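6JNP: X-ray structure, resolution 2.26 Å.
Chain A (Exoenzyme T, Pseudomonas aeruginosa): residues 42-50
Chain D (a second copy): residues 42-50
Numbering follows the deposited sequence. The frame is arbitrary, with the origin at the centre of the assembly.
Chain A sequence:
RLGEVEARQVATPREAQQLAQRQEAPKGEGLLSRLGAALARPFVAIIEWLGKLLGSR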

ATOM      1  N   PRO A  42       1.075   6.032   4.356  1.00 27.39           N
ATOM      2  CA  PRO A  42       1.346   4.803   3.596  1.00 29.37           C
ATOM      3  C   PRO A  42       2.801   4.367   3.635  1.00 33.73           C
ATOM      4  O   PRO A  42       3.633   4.993   4.300  1.00 34.83           O
ATOM      5  CB  PRO A  42       0.911   5.172   2.172  1.00 31.23           C
ATOM      6  CG  PRO A  42       1.068   6.649   2.104  1.00 31.52           C
ATOM      7  CD  PRO A  42       0.748   7.169   3.477  1.00 28.10           C
ATOM      8  N   PHE A  43       3.100   3.280   2.921  1.00 33.60           N
ATOM      9  CA  PHE A  43       4.454   2.745   2.857  1.00 31.27           C
ATOM     10  C   PHE A  43       5.447   3.819   2.438  1.00 34.56           C
ATOM     11  O   PHE A  43       5.134   4.690   1.620  1.00 34.53           O
ATOM     12  CB  PHE A  43       4.520   1.583   1.859  1.00 30.90           C
ATOM     13  CG  PHE A  43       4.002   0.278   2.393  1.00 26.81           C
ATOM     14  CD1 PHE A  43       2.642   0.042   2.492  1.00 27.80           C
ATOM     15  CD2 PHE A  43       4.880  -0.727   2.763  1.00 28.03           C
ATOM     16  CE1 PHE A  43       2.167  -1.164   2.971  1.00 33.48           C
ATOM     17  CE2 PHE A  43       4.411  -1.935   3.241  1.00 28.66           C
ATOM     18  CZ  PHE A  43       3.054  -2.154   3.344  1.00 29.10           C
ATOM     19  N   VAL A  44       6.653   3.751   3.007  1.00 36.31           N
ATOM     20  CA  VAL A  44       7.756   4.567   2.506  1.00 36.46           C
ATOM     21  C   VAL A  44       7.947   4.315   1.017  1.00 35.99           C
ATOM     22  O   VAL A  44       8.208   5.242   0.239  1.00 37.08           O
ATOM     23  CB  VAL A  44       9.044   4.275   3.301  1.00 38.52           C
ATOM     24  CG1 VAL A  44      10.223   5.034   2.710  1.00 35.36           C
ATOM     25  CG2 VAL A  44       8.858   4.631   4.770  1.00 40.04           C
ATOM     26  N   ALA A  45       7.803   3.055   0.598  1.00 32.28           N
ATOM     27  CA  ALA A  45       7.849   2.731  -0.823  1.00 28.10           C
ATOM     28  C   ALA A  45       6.754   3.463  -1.590  1.00 28.04           C
ATOM     29  O   ALA A  45       6.987   3.954  -2.699  1.00 30.10           O
ATOM     30  CB  ALA A  45       7.725   1.220  -1.020  1.00 21.41           C
ATOM     31  N   ILE A  46       5.558   3.564  -1.005  1.00 26.32           N
ATOM     32  CA  ILE A  46       4.464   4.265  -1.671  1.00 24.40           C
ATOM     33  C   ILE A  46       4.744   5.762  -1.735  1.00 24.36           C
ATOM     34  O   ILE A  46       4.428   6.418  -2.733  1.00 25.15           O
ATOM     35  CB  ILE A  46       3.128   3.964  -0.968  1.00 23.01           C
ATOM     36  CG1 ILE A  46       2.704   2.519  -1.236  1.00 22.70           C
ATOM     37  CG2 ILE A  46       2.044   4.927  -1.428  1.00 19.07           C
ATOM     38  CD1 ILE A  46       1.384   2.144  -0.598  1.00 20.28           C
ATOM     39  N   ILE A  47       5.348   6.325  -0.686  1.00 25.23           N
ATOM     40  CA  ILE A  47       5.708   7.743  -0.704  1.00 31.46           C
ATOM     41  C   ILE A  47       6.724   8.017  -1.809  1.00 37.57           C
ATOM     42  O   ILE A  47       6.589   8.972  -2.586  1.00 36.99           O
ATOM     43  CB  ILE A  47       6.247   8.181   0.670  1.00 34.18           C
ATOM     44  CG1 ILE A  47       5.233   7.878   1.775  1.00 31.71           C
ATOM     45  CG2 ILE A  47       6.588   9.665   0.659  1.00 29.61           C
ATOM     46  CD1 ILE A  47       3.990   8.728   1.710  1.00 33.61           C
ATOM     47  N   GLU A  48       7.765   7.183  -1.885  1.00 38.54           N
ATOM     48  CA  GLU A  48       8.770   7.347  -2.931  1.00 37.92           C
ATOM     49  C   GLU A  48       8.156   7.163  -4.310  1.00 32.85           C
ATOM     50  O   GLU A  48       8.523   7.866  -5.259  1.00 33.02           O
ATOM     51  CB  GLU A  48       9.919   6.360  -2.724  1.00 49.55           C
ATOM     52  CG  GLU A  48      10.633   6.490  -1.389  1.00 61.55           C
ATOM     53  CD  GLU A  48      11.815   5.545  -1.267  1.00 67.48           C
ATOM     54  OE1 GLU A  48      12.959   6.032  -1.153  1.00 69.18           O
ATOM     55  OE2 GLU A  48      11.599   4.315  -1.295  1.00 68.87           O
ATOM     56  N   TRP A  49       7.218   6.224  -4.444  1.00 29.77           N
ATOM     57  CA  TRP A  49       6.564   6.008  -5.727  1.00 27.99           C
ATOM     58  C   TRP A  49       5.703   7.203  -6.115  1.00 29.76           C
ATOM     59  O   TRP A  49       5.660   7.586  -7.287  1.00 27.14           O
ATOM     60  CB  TRP A  49       5.730   4.730  -5.678  1.00 29.50           C
ATOM     61  CG  TRP A  49       4.808   4.569  -6.842  1.00 31.86           C
ATOM     62  CD1 TRP A  49       5.102   4.014  -8.052  1.00 32.86           C
ATOM     63  CD2 TRP A  49       3.434   4.968  -6.905  1.00 28.59           C
ATOM     64  NE1 TRP A  49       3.996   4.044  -8.866  1.00 32.65           N
ATOM     65  CE2 TRP A  49       2.959   4.623  -8.185  1.00 27.60           C
ATOM     66  CE3 TRP A  49       2.561   5.583  -6.002  1.00 30.68           C
ATOM     67  CZ2 TRP A  49       1.649   4.874  -8.585  1.00 28.75           C
ATOM     68  CZ3 TRP A  49       1.260   5.830  -6.403  1.00 30.62           C
ATOM     69  CH2 TRP A  49       0.817   5.476  -7.682  1.00 31.16           C
ATOM     70  N   LEU A  50       5.018   7.810  -5.144  1.00 30.03           N
ATOM     71  CA  LEU A  50       4.252   9.023  -5.411  1.00 29.76           C
ATOM     72  C   LEU A  50       5.165  10.150  -5.874  1.00 30.75           C
ATOM     73  O   LEU A  50       4.852  10.869  -6.829  1.00 33.31           O
ATOM     74  CB  LEU A  50       3.480   9.440  -4.158  1.00 27.68           C
ATOM     75  CG  LEU A  50       2.288   8.579  -3.749  1.00 28.35           C
ATOM     76  CD1 LEU A  50       1.896   8.849  -2.306  1.00 26.74           C
ATOM     77  CD2 LEU A  50       1.123   8.856  -4.673  1.00 28.74           C
TER
ATOM     78  N   PRO D  42      -0.879  -5.804  -4.085  1.00 35.11           N
ATOM     79  CA  PRO D  42      -0.478  -4.449  -3.683  1.00 32.16           C
ATOM     80  C   PRO D  42       0.382  -3.740  -4.716  1.00 32.31           C
ATOM     81  O   PRO D  42       0.664  -4.289  -5.786  1.00 28.63           O
ATOM     82  CB  PRO D  42       0.297  -4.689  -2.382  1.00 33.96           C
ATOM     83  CG  PRO D  42       0.831  -6.072  -2.521  1.00 37.13           C
ATOM     84  CD  PRO D  42      -0.212  -6.843  -3.280  1.00 34.83           C
ATOM     85  N   PHE D  43       0.791  -2.513  -4.391  1.00 33.73           N
ATOM     86  CA  PHE D  43       1.646  -1.725  -5.268  1.00 32.39           C
ATOM     87  C   PHE D  43       2.860  -2.529  -5.711  1.00 34.31           C
ATOM     88  O   PHE D  43       3.402  -3.335  -4.950  1.00 36.28           O
ATOM     89  CB  PHE D  43       2.116  -0.455  -4.552  1.00 28.07           C
ATOM     90  CG  PHE D  43       1.059   0.601  -4.409  1.00 27.61           C
ATOM     91  CD1 PHE D  43       0.065   0.486  -3.452  1.00 27.02           C
ATOM     92  CD2 PHE D  43       1.076   1.726  -5.217  1.00 27.40           C
ATOM     93  CE1 PHE D  43      -0.900   1.463  -3.315  1.00 28.47           C
ATOM     94  CE2 PHE D  43       0.116   2.706  -5.083  1.00 27.99           C
ATOM     95  CZ  PHE D  43      -0.875   2.575  -4.132  1.00 31.14           C
ATOM     96  N   VAL D  44       3.288  -2.303  -6.956  1.00 31.79           N
ATOM     97  CA  VAL D  44       4.543  -2.893  -7.408  1.00 34.46           C
ATOM     98  C   VAL D  44       5.697  -2.376  -6.564  1.00 35.20           C
ATOM     99  O   VAL D  44       6.698  -3.075  -6.370  1.00 38.82           O
ATOM    100  CB  VAL D  44       4.763  -2.621  -8.912  1.00 39.02           C
ATOM    101  CG1 VAL D  44       3.606  -3.181  -9.727  1.00 38.27           C
ATOM    102  CG2 VAL D  44       4.942  -1.131  -9.177  1.00 41.13           C
ATOM    103  N   ALA D  45       5.573  -1.157  -6.032  1.00 35.56           N
ATOM    104  CA  ALA D  45       6.565  -0.659  -5.086  1.00 31.92           C
ATOM    105  C   ALA D  45       6.566  -1.494  -3.813  1.00 27.92           C
ATOM    106  O   ALA D  45       7.631  -1.819  -3.276  1.00 25.25           O
ATOM    107  CB  ALA D  45       6.298   0.811  -4.769  1.00 28.65           C
ATOM    108  N   ILE D  46       5.378  -1.859  -3.323  1.00 24.87           N
ATOM    109  CA  ILE D  46       5.286  -2.711  -2.140  1.00 29.03           C
ATOM    110  C   ILE D  46       5.902  -4.076  -2.419  1.00 27.05           C
ATOM    111  O   ILE D  46       6.634  -4.621  -1.587  1.00 23.07           O
ATOM    112  CB  ILE D  46       3.822  -2.837  -1.676  1.00 23.54           C
ATOM    113  CG1 ILE D  46       3.303  -1.495  -1.153  1.00 25.26           C
ATOM    114  CG2 ILE D  46       3.688  -3.910  -0.606  1.00 22.61           C
ATOM    115  CD1 ILE D  46       1.888  -1.557  -0.617  1.00 23.72           C
ATOM    116  N   ILE D  47       5.626  -4.642  -3.597  1.00 27.09           N
ATOM    117  CA  ILE D  47       6.156  -5.962  -3.931  1.00 31.40           C
ATOM    118  C   ILE D  47       7.675  -5.919  -4.050  1.00 33.83           C
ATOM    119  O   ILE D  47       8.374  -6.829  -3.589  1.00 31.77           O
ATOM    120  CB  ILE D  47       5.495  -6.487  -5.220  1.00 36.44           C
ATOM    121  CG1 ILE D  47       3.991  -6.676  -5.008  1.00 35.21           C
ATOM    122  CG2 ILE D  47       6.143  -7.790  -5.665  1.00 36.78           C
ATOM    123  CD1 ILE D  47       3.257  -7.184  -6.230  1.00 40.34           C
ATOM    124  N   GLU D  48       8.213  -4.859  -4.659  1.00 34.15           N
ATOM    125  CA  GLU D  48       9.663  -4.736  -4.777  1.00 37.11           C
ATOM    126  C   GLU D  48      10.314  -4.539  -3.412  1.00 32.15           C
ATOM    127  O   GLU D  48      11.376  -5.112  -3.137  1.00 37.58           O
ATOM    128  CB  GLU D  48      10.014  -3.587  -5.720  1.00 45.95           C
ATOM    129  CG  GLU D  48       9.677  -3.866  -7.176  1.00 53.90           C
ATOM    130  CD  GLU D  48       9.715  -2.618  -8.036  1.00 63.78           C
ATOM    131  OE1 GLU D  48       9.507  -1.512  -7.493  1.00 66.89           O
ATOM    132  OE2 GLU D  48       9.955  -2.743  -9.256  1.00 67.95           O
ATOM    133  N   TRP D  49       9.694  -3.735  -2.545  1.00 32.83           N
ATOM    134  CA  TRP D  49      10.213  -3.574  -1.193  1.00 36.55           C
ATOM    135  C   TRP D  49      10.180  -4.893  -0.431  1.00 33.41           C
ATOM    136  O   TRP D  49      11.112  -5.209   0.318  1.00 38.73           O
ATOM    137  CB  TRP D  49       9.417  -2.496  -0.457  1.00 34.82           C
ATOM    138  CG  TRP D  49       9.759  -2.374   0.993  1.00 39.69           C
ATOM    139  CD1 TRP D  49      10.861  -1.773   1.528  1.00 45.48           C
ATOM    140  CD2 TRP D  49       8.989  -2.860   2.097  1.00 38.86           C
ATOM    141  NE1 TRP D  49      10.826  -1.858   2.899  1.00 44.79           N
ATOM    142  CE2 TRP D  49       9.686  -2.521   3.273  1.00 41.72           C
ATOM    143  CE3 TRP D  49       7.778  -3.551   2.206  1.00 36.07           C
ATOM    144  CZ2 TRP D  49       9.214  -2.849   4.542  1.00 44.96           C
ATOM    145  CZ3 TRP D  49       7.311  -3.874   3.467  1.00 38.84           C
ATOM    146  CH2 TRP D  49       8.027  -3.524   4.616  1.00 43.39           C
ATOM    147  N   LEU D  50       9.119  -5.682  -0.618  1.00 24.65           N
ATOM    148  CA  LEU D  50       9.049  -7.000   0.005  1.00 32.31           C
ATOM    149  C   LEU D  50      10.158  -7.909  -0.507  1.00 34.50           C
ATOM    150  O   LEU D  50      10.755  -8.665   0.266  1.00 37.93           O
ATOM    151  CB  LEU D  50       7.686  -7.641  -0.253  1.00 37.59           C
ATOM    152  CG  LEU D  50       6.473  -7.020   0.435  1.00 45.04           C
ATOM    153  CD1 LEU D  50       5.216  -7.813   0.123  1.00 45.29           C
ATOM    154  CD2 LEU D  50       6.702  -6.939   1.927  1.00 47.07           C
TER

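The two copies of this Exoenzyme T segment pack through a contact made almost entirely by apolar side chains that buries 453 Å², counting both sides, and no hydrogen bond crosses it. The chains enter their helices at Val A44 and Val D44, and the two helices cross with their N-to-C directions 130° apart and their axes 8.6 Å from each other at closest approach. The crossing is centred on Ala A45 and Ala D45, whose CA atoms lie 5.6 Å apart. Both CB atoms point toward the partner helix, and the methyl groups meet at 4.0 Å (Ala A45 CB to Ala D45 CB). With only a methyl on each side, the backbones come close enough for Ala A45 CB to approach Ala D45 O at 3.8 Å.

One turn on, the Trp A49 and Trp D49 side chains continue this seam. Ala A45 CB lies 4.1 Å from Trp D49 CB, and Trp A49 CB is equally far from Ala D45 CB. Both tryptophans adopt chi1 near 180° (t), with chi2 of 86° in Trp A49 and 77° in Trp D49. In these conformations the six-membered rings reach the phenylalanine of the other copy. Trp A49 CZ3 lies 3.6 Å from Phe D43 CE2, and Trp D49 CZ3 is 3.5 Å from Phe A43 CE2. In each pair the phenylalanine presents its edge to the indole face, with planes inclined at 69° and 70°. The match is not exact: the centroids of the Trp A49 six-membered ring and the Phe D43 ring are 5.1 Å apart, whereas the Phe A43 ring and the Trp D49 six-membered ring form an offset pair at 5.5 Å. Each indole NE1 is hydrogen-bonded elsewhere in the structure, so burying these large rings leaves no polar side-chain group unsatisfied.

Phe A43 and Phe D43 occupy the N-cap positions, where their carbonyls accept the first helical hydrogen bond within each stretch (Ile A47 N to Phe A43 O, 2.8 Å; Ile D47 N to Phe D43 O, 2.9 Å). Their side chains, at chi1 m and chi2 77° in both copies, use their faces as well as their edges. Ile D46 CD1 sits 3.9 Å from the centroid of the Phe A43 ring, and Ile A46 CD1 is 3.9 Å from that of Phe D43, both over the ring face in CH-pi contacts. The isoleucines leave their helices sideways, but the extended mt rotamer carries each terminal methyl inward, where Ile A46 CD1 and Ile D46 CD1 meet at 3.7 Å. Ile A47, Ile D47, Glu A48 and Glu D48, by contrast, are exposed and make no contact across the pair.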